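Local coordinates for protein putative Nitroreductase (Desulfovibrio desulfuricans subsp. desulfuricans str. G20, PDB 3E39) that binds flavin mononucleotide and is probably an FMN-dependent oxidoreductase of the nitroreductase family, at residues A[79-84]-A[146-151]. Sequence-based numbering, arbitrary orientation.
Sequences KVIILV and EAAIAA
No aromatic ring takes part; the flat groups joining the two antiparallel strands are backbone peptides linked by N-H...O=C hydrogen bonds, with Ile-81, Leu-83, Ala-148 and Ala-150 on one face and Val-80, Ile-82, Val-84, Ala-147, Ile-149 and Ala-151 on the other. On the first face Ala-148 CB meets two methyls of the neighbouring strand, Leu-83 CD2 at 3.6 Å and Ile-81 CG2, anti to its own backbone N, at 4.1 Å. On the second face Val-80 CG1, in the crowded position between backbone N and carbonyl carbon, meets Ala-151 CB at 3.9 Å, while Ile-82 packs on helix 28-39 and Ile-149 on helix 94-114. Ile-82 and Ile-149 exchange two bonds, Ile-82 N reaching Ile-149 O at 2.8 Å in the carbonyl plane. A classic beta bulge lies at each end of the paired segments: Ala-151 O accepts from both Lys-79 N and Val-80 N, and Val-84 O takes Glu-146 N at 2.8 Å plus a weak hydrogen bond from Ala-147 N. Glu-146 turns its carboxylate away to Ser-144 and His-98; its carbonyl O accepts from Gln-99 of the second subunit. These are the central strands of the antiparallel sheet of the FMN-dependent nitroreductase fold, with the side chain of Ala-147 about 7 Å from the bound FMN.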
ATOM      1  N   LYS A  79      21.312  -5.752  -4.438  1.00 13.01           N
ATOM      2  CA  LYS A  79      22.162  -6.112  -3.297  1.00 14.75           C
ATOM      3  C   LYS A  79      21.374  -6.840  -2.239  1.00 16.56           C
ATOM      4  O   LYS A  79      21.932  -7.668  -1.494  1.00 15.61           O
ATOM      5  CB  LYS A  79      22.866  -4.886  -2.695  1.00 17.19           C
ATOM      6  CG  LYS A  79      23.712  -4.126  -3.712  1.00 26.52           C
ATOM      7  CD  LYS A  79      24.616  -5.038  -4.553  1.00 30.77           C
ATOM      8  CE  LYS A  79      25.032  -4.357  -5.828  1.00 29.93           C
ATOM      9  NZ  LYS A  79      25.707  -5.273  -6.789  1.00 35.68           N
ATOM     10  N   VAL A  80      20.079  -6.534  -2.158  1.00 14.60           N
ATOM     11  CA  VAL A  80      19.200  -7.267  -1.254  1.00 14.06           C
ATOM     12  C   VAL A  80      17.824  -7.410  -1.915  1.00 12.65           C
ATOM     13  O   VAL A  80      17.373  -6.526  -2.641  1.00 11.94           O
ATOM     14  CB  VAL A  80      19.085  -6.580   0.138  1.00 16.83           C
ATOM     15  CG1 VAL A  80      18.464  -5.195   0.024  1.00 16.67           C
ATOM     16  CG2 VAL A  80      18.300  -7.482   1.149  1.00 16.22           C
ATOM     17  N   ILE A  81      17.198  -8.557  -1.683  1.00 11.65           N
ATOM     18  CA  ILE A  81      15.848  -8.849  -2.130  1.00 10.17           C
ATOM     19  C   ILE A  81      15.032  -9.229  -0.874  1.00 10.59           C
ATOM     20  O   ILE A  81      15.495 -10.030  -0.039  1.00 13.04           O
ATOM     21  CB  ILE A  81      15.828  -9.988  -3.163  1.00 10.13           C
ATOM     22  CG1 ILE A  81      16.532  -9.509  -4.452  1.00 13.92           C
ATOM     23  CG2 ILE A  81      14.391 -10.391  -3.516  1.00  5.96           C
ATOM     24  CD1 ILE A  81      16.828 -10.578  -5.456  1.00 17.18           C
ATOM     25  N   ILE A  82      13.863  -8.616  -0.706  1.00  9.56           N
ATOM     26  CA  ILE A  82      12.968  -8.959   0.386  1.00  7.44           C
ATOM     27  C   ILE A  82      11.743  -9.656  -0.241  1.00  7.23           C
ATOM     28  O   ILE A  82      11.007  -9.071  -1.047  1.00  5.73           O
ATOM     29  CB  ILE A  82      12.537  -7.726   1.250  1.00  7.73           C
ATOM     30  CG1 ILE A  82      13.744  -7.090   1.957  1.00  9.26           C
ATOM     31  CG2 ILE A  82      11.469  -8.141   2.334  1.00 11.42           C
ATOM     32  CD1 ILE A  82      13.426  -5.743   2.621  1.00  9.82           C
ATOM     33  N   LEU A  83      11.573 -10.930   0.078  1.00  7.92           N
ATOM     34  CA  LEU A  83      10.399 -11.662  -0.350  1.00  8.30           C
ATOM     35  C   LEU A  83       9.264 -11.428   0.647  1.00  9.68           C
ATOM     36  O   LEU A  83       9.469 -11.509   1.870  1.00  9.62           O
ATOM     37  CB  LEU A  83      10.699 -13.146  -0.528  1.00  8.09           C
ATOM     38  CG  LEU A  83      11.870 -13.496  -1.437  1.00  8.88           C
ATOM     39  CD1 LEU A  83      12.043 -15.031  -1.525  1.00 12.70           C
ATOM     40  CD2 LEU A  83      11.688 -12.899  -2.803  1.00 10.15           C
ATOM     41  N   VAL A  84       8.089 -11.097   0.117  1.00  7.66           N
ATOM     42  CA  VAL A  84       6.909 -10.830   0.921  1.00  6.84           C
ATOM     43  C   VAL A  84       5.857 -11.917   0.702  1.00  7.36           C
ATOM     44  O   VAL A  84       5.534 -12.265  -0.436  1.00  8.27           O
ATOM     45  CB  VAL A  84       6.320  -9.469   0.531  1.00  7.43           C
ATOM     46  CG1 VAL A  84       5.172  -9.066   1.477  1.00  7.07           C
ATOM     47  CG2 VAL A  84       7.445  -8.416   0.504  1.00 11.66           C
ATOM     48  N   GLU A 146       3.530 -12.983  -2.310  1.00  5.96           N
ATOM     49  CA  GLU A 146       2.933 -11.710  -2.742  1.00  7.44           C
ATOM     50  C   GLU A 146       3.788 -10.811  -3.640  1.00  7.50           C
ATOM     51  O   GLU A 146       3.263 -10.192  -4.570  1.00  9.04           O
ATOM     52  CB  GLU A 146       2.523 -10.909  -1.512  1.00  9.57           C
ATOM     53  CG  GLU A 146       1.551 -11.620  -0.630  1.00 12.16           C
ATOM     54  CD  GLU A 146       0.200 -11.767  -1.291  1.00 13.33           C
ATOM     55  OE1 GLU A 146      -0.450 -10.733  -1.590  1.00  8.91           O
ATOM     56  OE2 GLU A 146      -0.192 -12.921  -1.518  1.00  9.66           O
ATOM     57  N   ALA A 147       5.084 -10.715  -3.352  1.00  6.45           N
ATOM     58  CA  ALA A 147       5.978  -9.811  -4.084  1.00  6.89           C
ATOM     59  C   ALA A 147       7.411 -10.030  -3.690  1.00  8.77           C
ATOM     60  O   ALA A 147       7.667 -10.604  -2.639  1.00  7.85           O
ATOM     61  CB  ALA A 147       5.612  -8.346  -3.714  1.00  8.63           C
ATOM     62  N   ALA A 148       8.341  -9.559  -4.524  1.00  7.84           N
ATOM     63  CA  ALA A 148       9.757  -9.497  -4.160  1.00  9.43           C
ATOM     64  C   ALA A 148      10.153  -8.037  -4.341  1.00 10.10           C
ATOM     65  O   ALA A 148       9.769  -7.439  -5.310  1.00 13.32           O
ATOM     66  CB  ALA A 148      10.626 -10.377  -5.069  1.00  8.27           C
ATOM     67  N   ILE A 149      10.908  -7.469  -3.413  1.00  9.53           N
ATOM     68  CA  ILE A 149      11.407  -6.113  -3.555  1.00  9.11           C
ATOM     69  C   ILE A 149      12.901  -6.257  -3.732  1.00  9.53           C
ATOM     70  O   ILE A 149      13.577  -6.820  -2.849  1.00  8.93           O
ATOM     71  CB  ILE A 149      11.188  -5.227  -2.327  1.00 10.05           C
ATOM     72  CG1 ILE A 149       9.723  -5.189  -1.946  1.00  9.62           C
ATOM     73  CG2 ILE A 149      11.663  -3.786  -2.617  1.00 12.40           C
ATOM     74  CD1 ILE A 149       9.446  -4.284  -0.795  1.00 14.66           C
ATOM     75  N   ALA A 150      13.391  -5.796  -4.881  1.00  9.55           N
ATOM     76  CA  ALA A 150      14.818  -5.786  -5.185  1.00  8.27           C
ATOM     77  C   ALA A 150      15.312  -4.405  -4.823  1.00  7.39           C
ATOM     78  O   ALA A 150      14.632  -3.427  -5.142  1.00  8.08           O
ATOM     79  CB  ALA A 150      15.060  -6.056  -6.696  1.00 10.06           C
ATOM     80  N   ALA A 151      16.474  -4.312  -4.185  1.00  9.12           N
ATOM     81  CA  ALA A 151      16.993  -3.033  -3.722  1.00  9.26           C
ATOM     82  C   ALA A 151      18.517  -2.904  -3.766  1.00  9.02           C
ATOM     83  O   ALA A 151      19.247  -3.884  -3.779  1.00  9.77           O
ATOM     84  CB  ALA A 151      16.483  -2.735  -2.273  1.00  9.24           C
TER